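Local coordinates for adhesion and penetration protein autotransporter (PDB 3SYJ) that promotes bacterial adherence to and invasion of host cells, is probably also a serine protease, and is represented here by its self-associating passenger domain, at residues 818-823 / 865-870; 800-805 / 851-856; 879-884 / 907-912. All coordinates share one frame; numbering follows the deposited sequence.

Contact 1 of 3, residues 818-823 / 865-870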
loop_
_atom_site.group_PDB
_atom_site.type_symbol
_atom_site.label_atom_id
_atom_site.label_comp_id
_atom_site.label_asym_id
_atom_site.label_seq_id
_atom_site.Cartn_x
_atom_site.Cartn_y
_atom_site.Cartn_z
ATOM N N ILE A 818 -25.688 -6.033 -5.570
ATOM C CA ILE A 818 -24.622 -5.363 -4.846
ATOM C C ILE A 818 -24.962 -5.278 -3.367
ATOM O O ILE A 818 -25.939 -4.642 -2.987
ATOM C CB ILE A 818 -24.385 -3.937 -5.361
ATOM C CG1 ILE A 818 -23.940 -3.955 -6.824
ATOM C CG2 ILE A 818 -23.353 -3.232 -4.490
ATOM C CD1 ILE A 818 -23.697 -2.583 -7.410
ATOM N N THR A 819 -24.154 -5.925 -2.536
ATOM C CA THR A 819 -24.292 -5.806 -1.094
ATOM C C THR A 819 -23.383 -4.693 -0.589
ATOM O O THR A 819 -22.156 -4.797 -0.669
ATOM C CB THR A 819 -23.936 -7.119 -0.399
ATOM O OG1 THR A 819 -24.658 -8.189 -1.019
ATOM C CG2 THR A 819 -24.288 -7.054 1.075
ATOM N N LEU A 820 -23.988 -3.630 -0.067
ATOM C CA LEU A 820 -23.258 -2.411 0.273
ATOM C C LEU A 820 -22.323 -2.581 1.463
ATOM O O LEU A 820 -21.391 -1.802 1.643
ATOM C CB LEU A 820 -24.234 -1.262 0.546
ATOM C CG LEU A 820 -25.078 -0.732 -0.617
ATOM C CD1 LEU A 820 -25.927 0.443 -0.161
ATOM C CD2 LEU A 820 -24.196 -0.315 -1.772
ATOM N N ASN A 821 -22.576 -3.602 2.272
ATOM C CA ASN A 821 -21.833 -3.795 3.511
ATOM C C ASN A 821 -21.597 -5.267 3.824
ATOM O O ASN A 821 -22.507 -6.101 3.713
ATOM C CB ASN A 821 -22.564 -3.119 4.676
ATOM C CG ASN A 821 -21.662 -2.880 5.878
ATOM O OD1 ASN A 821 -21.163 -3.822 6.499
ATOM N ND2 ASN A 821 -21.457 -1.611 6.217
ATOM N N SER A 822 -20.368 -5.574 4.231
ATOM C CA SER A 822 -19.965 -6.943 4.540
ATOM C C SER A 822 -20.713 -7.534 5.736
ATOM O O SER A 822 -20.665 -8.739 5.975
ATOM C CB SER A 822 -18.455 -7.001 4.791
ATOM O OG SER A 822 -18.110 -6.280 5.966
ATOM N N ALA A 823 -21.405 -6.684 6.482
ATOM C CA ALA A 823 -22.106 -7.127 7.680
ATOM C C ALA A 823 -23.485 -7.690 7.353
ATOM O O ALA A 823 -24.184 -8.207 8.226
ATOM C CB ALA A 823 -22.222 -5.988 8.678
ATOM N N PHE A 865 -29.957 -4.069 -4.682
ATOM C CA PHE A 865 -29.015 -3.516 -3.715
ATOM C C PHE A 865 -29.396 -4.001 -2.316
ATOM O O PHE A 865 -30.547 -3.874 -1.907
ATOM C CB PHE A 865 -29.022 -1.988 -3.750
ATOM C CG PHE A 865 -28.428 -1.394 -5.005
ATOM C CD1 PHE A 865 -27.059 -1.214 -5.125
ATOM C CD2 PHE A 865 -29.242 -0.992 -6.052
ATOM C CE1 PHE A 865 -26.515 -0.656 -6.274
ATOM C CE2 PHE A 865 -28.705 -0.435 -7.199
ATOM C CZ PHE A 865 -27.341 -0.267 -7.310
ATOM N N GLN A 866 -28.433 -4.566 -1.591
ATOM C CA GLN A 866 -28.664 -5.037 -0.226
ATOM C C GLN A 866 -28.104 -4.059 0.806
ATOM O O GLN A 866 -26.914 -3.732 0.788
ATOM C CB GLN A 866 -28.063 -6.431 -0.024
ATOM C CG GLN A 866 -28.706 -7.499 -0.887
ATOM C CD GLN A 866 -28.169 -8.896 -0.618
ATOM O OE1 GLN A 866 -27.003 -9.077 -0.276
ATOM N NE2 GLN A 866 -29.026 -9.897 -0.788
ATOM N N PHE A 867 -28.975 -3.591 1.698
ATOM C CA PHE A 867 -28.623 -2.584 2.695
ATOM C C PHE A 867 -28.585 -3.164 4.103
ATOM O O PHE A 867 -29.311 -4.112 4.417
ATOM C CB PHE A 867 -29.652 -1.449 2.690
ATOM C CG PHE A 867 -29.471 -0.454 1.581
ATOM C CD1 PHE A 867 -29.035 0.832 1.854
ATOM C CD2 PHE A 867 -29.757 -0.796 0.269
ATOM C CE1 PHE A 867 -28.878 1.758 0.834
ATOM C CE2 PHE A 867 -29.598 0.123 -0.754
ATOM C CZ PHE A 867 -29.161 1.400 -0.471
ATOM N N THR A 868 -27.734 -2.590 4.948
ATOM C CA THR A 868 -27.856 -2.774 6.385
ATOM C C THR A 868 -28.222 -1.420 6.977
ATOM O O THR A 868 -27.936 -0.379 6.380
ATOM C CB THR A 868 -26.555 -3.294 7.041
ATOM O OG1 THR A 868 -25.529 -2.300 6.948
ATOM C CG2 THR A 868 -26.084 -4.583 6.377
ATOM N N SER A 869 -28.853 -1.430 8.146
ATOM C CA SER A 869 -29.261 -0.183 8.781
ATOM C C SER A 869 -29.452 -0.312 10.290
ATOM O O SER A 869 -29.575 -1.413 10.825
ATOM C CB SER A 869 -30.562 0.320 8.156
ATOM O OG SER A 869 -31.656 -0.492 8.554
ATOM N N SER A 870 -29.465 0.838 10.958
ATOM C CA SER A 870 -29.870 0.940 12.352
ATOM C C SER A 870 -30.912 2.036 12.468
ATOM O O SER A 870 -30.571 3.204 12.646
ATOM C CB SER A 870 -28.684 1.272 13.258
ATOM O OG SER A 870 -29.116 1.458 14.597
HETATM O O HOH W 1 -25.115 -3.998 2.963
#
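Ile818 and Phe865, like Thr819 and Gln866, pair as neighbours on two parallel strands. The backbone bonds come first. Gln866 N donates to Ile818 O at 2.9 Å and is nearly straight (169° at the hydrogen). One step on, Leu820 N donates to Gln866 O at 3.1 Å. Gln866 is thus held on both sides of its CA. An ordered water extends the link past the last bridge: it lies 2.8 Å from Gln866 O and takes a weak bond from Asn821 N.

One side-chain bond crosses the seam. Thr819 OG1 donates to Gln866 OE1 at 2.6 Å, tilted 29° from the amide carbonyl plane. With chi1 at -51°, OG1 sits beside its own backbone N, while CG2 lies near Gln866 CB.

Ile818 and Phe865 share the other face of the sheet. Ile818 CD1 approaches Phe865 CE1 obliquely at 3.6 Å. Past the last bridge, Leu820 CD1 rests over one face of the Phe867 ring, 3.5 Å from its centroid and offset toward the rim, a CH-pi contact. Leu853 of strand 852-855 and Leu879 of strand 875-881 close in on this layer.

Beyond the bridges the two segments part. Asn821 CB still meets Thr868 OG1 at 3.8 Å. Asn821 OD1 accepts from Ala823 N in an Asx turn, and its ND2 bonds to Arg849 O and Asp877 OD1. Thr868 OG1 also bonds to Asp877.

This is rung-to-rung stacking in the C-terminal part of the passenger beta-helix. The chemistry is divided by face: apolar chains fill the inside, a hydroxyl-amide bond ties the outer face, and water takes over where direct strand pairing stops.

Contact 2 of 3, residues 800-805 / 851-856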
loop_
_atom_site.group_PDB
_atom_site.type_symbol
_atom_site.label_atom_id
_atom_site.label_comp_id
_atom_site.label_asym_id
_atom_site.label_seq_id
_atom_site.Cartn_x
_atom_site.Cartn_y
_atom_site.Cartn_z
ATOM N N TRP A 800 -21.658 -8.615 -5.841
ATOM C CA TRP A 800 -20.513 -7.857 -5.357
ATOM C C TRP A 800 -20.749 -7.386 -3.929
ATOM O O TRP A 800 -21.722 -6.682 -3.653
ATOM C CB TRP A 800 -20.256 -6.659 -6.271
ATOM C CG TRP A 800 -19.172 -5.752 -5.798
ATOM C CD1 TRP A 800 -18.082 -6.096 -5.054
ATOM C CD2 TRP A 800 -19.055 -4.351 -6.057
ATOM N NE1 TRP A 800 -17.299 -4.993 -4.822
ATOM C CE2 TRP A 800 -17.873 -3.907 -5.431
ATOM C CE3 TRP A 800 -19.835 -3.424 -6.759
ATOM C CZ2 TRP A 800 -17.452 -2.575 -5.483
ATOM C CZ3 TRP A 800 -19.416 -2.103 -6.808
ATOM C CH2 TRP A 800 -18.236 -1.693 -6.174
ATOM N N THR A 801 -19.866 -7.789 -3.022
ATOM C CA THR A 801 -19.932 -7.325 -1.637
ATOM C C THR A 801 -18.878 -6.251 -1.371
ATOM O O THR A 801 -17.696 -6.548 -1.184
ATOM C CB THR A 801 -19.767 -8.479 -0.630
ATOM O OG1 THR A 801 -20.903 -9.343 -0.714
ATOM C CG2 THR A 801 -19.661 -7.939 0.789
ATOM N N MET A 802 -19.327 -5.002 -1.363
ATOM C CA MET A 802 -18.465 -3.848 -1.152
ATOM C C MET A 802 -17.792 -3.925 0.213
ATOM O O MET A 802 -18.437 -4.263 1.203
ATOM C CB MET A 802 -19.306 -2.579 -1.239
ATOM C CG MET A 802 -18.606 -1.387 -1.839
ATOM S SD MET A 802 -19.789 -0.047 -2.045
ATOM C CE MET A 802 -21.115 -0.932 -2.843
ATOM N N PRO A 803 -16.487 -3.613 0.271
ATOM C CA PRO A 803 -15.718 -3.680 1.520
ATOM C C PRO A 803 -15.696 -2.350 2.274
ATOM O O PRO A 803 -15.486 -2.338 3.488
ATOM C CB PRO A 803 -14.297 -4.014 1.038
ATOM C CG PRO A 803 -14.358 -4.016 -0.495
ATOM C CD PRO A 803 -15.617 -3.316 -0.876
ATOM N N SER A 804 -15.901 -1.251 1.550
ATOM C CA SER A 804 -15.821 0.095 2.109
ATOM C C SER A 804 -16.423 1.126 1.151
ATOM O O SER A 804 -16.850 0.782 0.052
ATOM C CB SER A 804 -14.363 0.451 2.402
ATOM O OG SER A 804 -13.601 0.491 1.206
ATOM N N ASP A 805 -16.456 2.387 1.573
ATOM C CA ASP A 805 -16.920 3.470 0.709
ATOM C C ASP A 805 -16.280 3.349 -0.670
ATOM O O ASP A 805 -15.089 3.059 -0.789
ATOM C CB ASP A 805 -16.587 4.838 1.312
ATOM C CG ASP A 805 -17.590 5.275 2.362
ATOM O OD1 ASP A 805 -18.406 4.437 2.799
ATOM O OD2 ASP A 805 -17.562 6.464 2.745
ATOM N N ASN A 851 -21.522 1.891 4.955
ATOM C CA ASN A 851 -20.870 2.247 3.700
ATOM C C ASN A 851 -21.770 3.016 2.749
ATOM O O ASN A 851 -22.997 2.950 2.840
ATOM C CB ASN A 851 -20.345 0.995 2.997
ATOM C CG ASN A 851 -19.266 0.293 3.791
ATOM O OD1 ASN A 851 -18.518 0.923 4.541
ATOM N ND2 ASN A 851 -19.179 -1.022 3.629
ATOM N N THR A 852 -21.142 3.739 1.830
ATOM C CA THR A 852 -21.854 4.464 0.792
ATOM C C THR A 852 -21.262 4.130 -0.571
ATOM O O THR A 852 -20.048 4.189 -0.766
ATOM C CB THR A 852 -21.774 5.992 1.011
ATOM O OG1 THR A 852 -22.396 6.337 2.254
ATOM C CG2 THR A 852 -22.463 6.737 -0.124
ATOM N N LEU A 853 -22.124 3.765 -1.509
ATOM C CA LEU A 853 -21.707 3.627 -2.890
ATOM C C LEU A 853 -22.147 4.867 -3.655
ATOM O O LEU A 853 -23.334 5.177 -3.715
ATOM C CB LEU A 853 -22.309 2.368 -3.512
ATOM C CG LEU A 853 -22.173 2.198 -5.028
ATOM C CD1 LEU A 853 -20.715 2.275 -5.482
ATOM C CD2 LEU A 853 -22.814 0.891 -5.470
ATOM N N THR A 854 -21.185 5.581 -4.225
ATOM C CA THR A 854 -21.472 6.769 -5.014
ATOM C C THR A 854 -21.327 6.451 -6.495
ATOM O O THR A 854 -20.302 5.914 -6.917
ATOM C CB THR A 854 -20.497 7.915 -4.668
ATOM O OG1 THR A 854 -20.618 8.253 -3.281
ATOM C CG2 THR A 854 -20.782 9.145 -5.522
ATOM N N VAL A 855 -22.354 6.777 -7.278
ATOM C CA VAL A 855 -22.311 6.605 -8.730
ATOM C C VAL A 855 -22.382 7.952 -9.452
ATOM O O VAL A 855 -23.445 8.359 -9.921
ATOM C CB VAL A 855 -23.455 5.711 -9.230
ATOM C CG1 VAL A 855 -23.292 5.431 -10.721
ATOM C CG2 VAL A 855 -23.501 4.414 -8.432
ATOM N N ASN A 856 -21.241 8.628 -9.542
ATOM C CA ASN A 856 -21.162 9.973 -10.108
ATOM C C ASN A 856 -21.723 10.094 -11.519
ATOM O O ASN A 856 -22.176 11.162 -11.922
ATOM C CB ASN A 856 -19.716 10.472 -10.090
ATOM C CG ASN A 856 -19.208 10.752 -8.682
ATOM O OD1 ASN A 856 -18.078 10.401 -8.336
ATOM N ND2 ASN A 856 -20.047 11.380 -7.860
HETATM O O HOH W 2 -18.184 -3.932 4.231
#
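The carboxamide of Asn851 lies against the backbone of Ser804. Ser804 CA sits above the amide plane, 3.7 Å from Asn851 OD1 and nearly as close to CG and ND2. The second flat group is the carboxylate of Asp805. Thr852 N donates to Asp805 OD1 at 3.0 Å, arriving from above the carboxylate plane, 50° out of it. The third is the Trp800 indole. Met802 CA lies over one of its faces, offset toward the rim, and the ring of Phe781 also meets it.

The polar end of Asn851 works in a small network. Its ND2 bonds to Leu820 O, outside the two segments. The same ND2 gives a weak bond to an ordered water. That water donates to Met802 O at 3.1 Å and more weakly to Pro803 O. The loop after strand 799-801 is therefore joined to Asn851 through water as well as by direct contact.

Deeper in, Met802 meets Leu853 with the side chains at about a right angle. The methionine chain bends at chi3 (-49°), which places CE 3.6 Å from both Leu853 CB and Leu853 CD2. Leu820 and Ile818 pack around the same methionine and leucine.

Asp805 also makes a backbone contact: its CA approaches Thr852 O at 3.5 Å as a CA-H...O pair. Its other oxygen, OD2, forms a long, weak ion pair with Lys635 of the second subunit.

The contact sits where a turn of the beta-helix leads into strand 806-808, the parallel neighbour of strand 852-855. A side-chain oxygen of Asp805 takes the N-H of Thr852, the first residue of strand 852-855. The bond should gain from the negative charge, while Met802 and Leu853 supply the apolar side.

Contact 3 of 3, residues 879-884 / 907-912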
loop_
_atom_site.group_PDB
_atom_site.type_symbol
_atom_site.label_atom_id
_atom_site.label_comp_id
_atom_site.label_asym_id
_atom_site.label_seq_id
_atom_site.Cartn_x
_atom_site.Cartn_y
_atom_site.Cartn_z
ATOM N N LEU A 879 -26.818 4.747 -0.934
ATOM C CA LEU A 879 -26.623 4.697 -2.373
ATOM C C LEU A 879 -26.794 6.115 -2.899
ATOM O O LEU A 879 -27.896 6.663 -2.891
ATOM C CB LEU A 879 -27.624 3.742 -3.023
ATOM C CG LEU A 879 -27.554 3.540 -4.539
ATOM C CD1 LEU A 879 -26.161 3.100 -4.969
ATOM C CD2 LEU A 879 -28.606 2.535 -4.991
ATOM N N LYS A 880 -25.688 6.714 -3.329
ATOM C CA LYS A 880 -25.673 8.098 -3.786
ATOM C C LYS A 880 -25.624 8.159 -5.310
ATOM O O LYS A 880 -24.650 7.734 -5.922
ATOM C CB LYS A 880 -24.473 8.828 -3.182
ATOM C CG LYS A 880 -24.346 10.282 -3.585
ATOM C CD LYS A 880 -23.193 10.959 -2.856
ATOM C CE LYS A 880 -23.477 11.079 -1.366
ATOM N NZ LYS A 880 -22.599 12.093 -0.716
ATOM N N LEU A 881 -26.680 8.686 -5.918
ATOM C CA LEU A 881 -26.800 8.680 -7.371
ATOM C C LEU A 881 -26.840 10.090 -7.951
ATOM O O LEU A 881 -26.929 11.072 -7.218
ATOM C CB LEU A 881 -28.052 7.909 -7.794
ATOM C CG LEU A 881 -28.235 6.524 -7.172
ATOM C CD1 LEU A 881 -29.517 5.889 -7.672
ATOM C CD2 LEU A 881 -27.037 5.641 -7.484
ATOM N N SER A 882 -26.770 10.178 -9.274
ATOM C CA SER A 882 -26.828 11.460 -9.961
ATOM C C SER A 882 -28.156 11.600 -10.697
ATOM O O SER A 882 -29.039 10.753 -10.572
ATOM C CB SER A 882 -25.683 11.572 -10.962
ATOM O OG SER A 882 -25.936 10.757 -12.096
ATOM N N ASN A 883 -28.291 12.669 -11.471
ATOM C CA ASN A 883 -29.488 12.873 -12.274
ATOM C C ASN A 883 -29.635 11.830 -13.375
ATOM O O ASN A 883 -30.742 11.570 -13.846
ATOM C CB ASN A 883 -29.496 14.276 -12.877
ATOM C CG ASN A 883 -30.135 15.298 -11.955
ATOM O OD1 ASN A 883 -29.613 16.399 -11.768
ATOM N ND2 ASN A 883 -31.274 14.934 -11.368
ATOM N N ASP A 884 -28.516 11.234 -13.776
ATOM C CA ASP A 884 -28.511 10.251 -14.856
ATOM C C ASP A 884 -29.038 8.874 -14.451
ATOM O O ASP A 884 -29.393 8.068 -15.310
ATOM C CB ASP A 884 -27.112 10.117 -15.459
ATOM C CG ASP A 884 -26.878 11.076 -16.612
ATOM O OD1 ASP A 884 -25.930 10.848 -17.397
ATOM O OD2 ASP A 884 -27.649 12.054 -16.735
ATOM N N THR A 907 -33.034 8.015 4.893
ATOM C CA THR A 907 -32.701 8.047 3.475
ATOM C C THR A 907 -31.875 6.814 3.103
ATOM O O THR A 907 -30.907 6.482 3.787
ATOM C CB THR A 907 -31.925 9.337 3.107
ATOM O OG1 THR A 907 -32.681 10.486 3.515
ATOM C CG2 THR A 907 -31.665 9.413 1.604
ATOM N N LEU A 908 -32.271 6.128 2.033
ATOM C CA LEU A 908 -31.518 4.979 1.544
ATOM C C LEU A 908 -30.833 5.314 0.224
ATOM O O LEU A 908 -29.646 5.039 0.038
ATOM C CB LEU A 908 -32.428 3.758 1.381
ATOM C CG LEU A 908 -32.884 3.109 2.688
ATOM C CD1 LEU A 908 -33.684 1.849 2.409
ATOM C CD2 LEU A 908 -31.688 2.805 3.581
ATOM N N VAL A 909 -31.590 5.918 -0.686
ATOM C CA VAL A 909 -31.064 6.350 -1.969
ATOM C C VAL A 909 -31.180 7.862 -2.092
ATOM O O VAL A 909 -32.273 8.418 -1.986
ATOM C CB VAL A 909 -31.830 5.700 -3.130
ATOM C CG1 VAL A 909 -31.208 6.104 -4.455
ATOM C CG2 VAL A 909 -31.836 4.185 -2.979
ATOM N N GLU A 910 -30.054 8.529 -2.319
ATOM C CA GLU A 910 -30.029 9.987 -2.364
ATOM C C GLU A 910 -29.366 10.518 -3.624
ATOM O O GLU A 910 -28.828 9.760 -4.433
ATOM C CB GLU A 910 -29.297 10.542 -1.142
ATOM C CG GLU A 910 -27.857 10.063 -1.022
ATOM C CD GLU A 910 -27.200 10.475 0.285
ATOM O OE1 GLU A 910 -27.481 11.589 0.775
ATOM O OE2 GLU A 910 -26.395 9.682 0.817
ATOM N N SER A 911 -29.403 11.834 -3.780
ATOM C CA SER A 911 -28.725 12.485 -4.886
ATOM C C SER A 911 -27.350 12.967 -4.439
ATOM O O SER A 911 -27.140 13.266 -3.262
ATOM C CB SER A 911 -29.552 13.662 -5.391
ATOM O OG SER A 911 -28.812 14.431 -6.320
ATOM N N LYS A 912 -26.427 13.066 -5.379
ATOM C CA LYS A 912 -25.066 13.470 -5.093
ATOM C C LYS A 912 -25.000 14.939 -4.732
ATOM O O LYS A 912 -24.041 15.385 -4.177
ATOM C CB LYS A 912 -24.107 13.132 -6.249
ATOM C CG LYS A 912 -24.483 13.724 -7.567
ATOM C CD LYS A 912 -23.546 13.432 -8.691
ATOM C CE LYS A 912 -22.170 13.920 -8.407
ATOM N NZ LYS A 912 -21.405 14.123 -9.662
#
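Leu881 N donates to Glu910 O at 2.8 Å, almost straight at 175°. It is one link in a parallel ladder. Glu910 N donates to Leu879 O at 2.9 Å, and Val909 CA adds a CA-H...O contact to that same oxygen. Leu879 N donates to Leu908 O at 3.0 Å. A weak bond from Lys912 N to Leu881 O ends the series.

Leu881 and Val909 turn inward. The two side chains cross obliquely, with Leu881 CD1 3.6 Å from Val909 CG1. Leu879 lies alongside the valine, with CD2 4.1 Å from Val909 CG2. Phe923, Phe865 and Phe867 extend this apolar layer.

Strands 875-881 and 906-911 are stacked on successive rungs of the C-terminal beta-helix, in the region of the Pertactin family. Here segment 907-912 turns a corner at Leu908 and Val909. Both residues face Phe946 of the antiparallel strand 945-949, a classic beta bulge.

Lys880 and Glu910 share the opposite face. Their charges do not touch: Lys880 NZ is 4.8 Å from Glu910 OE2, close enough for a modest attraction at most. Lys880 also crosses Lys912 at about a right angle, with its CG 3.6 Å from Lys912 CA. The two meet through their carbon chains.

Past the ladder, Lys912 CD rests on Ser882 CB at 3.6 Å. With chi1 at 74°, Ser882 OG lies between its own N and carbonyl carbon. It accepts from Asp884 N in an ST turn and also bonds to Gly857 O.

In the fold
All three contacts lie near the C-terminal end of the passenger beta-helix, far from the N-terminal protease region. Contacts 1 and 2 have centres about 9 Å apart, contacts 2 and 3 about 12 Å, and contacts 1 and 3 about 16 Å. Contacts 1 and 2 interleave along the chain; contact 3 opens after both have closed. Strands 799-801, 816-819 and 862-870 run side by side, as do 852-855, 875-881 and 906-911. Strand 862-870 also pairs antiparallel with 875-881. Thr819 bonds to the backbone of Trp800 and Met802, and Lys880 to that of Leu853 and Val855. Successive rungs thus continue the solenoid toward its end.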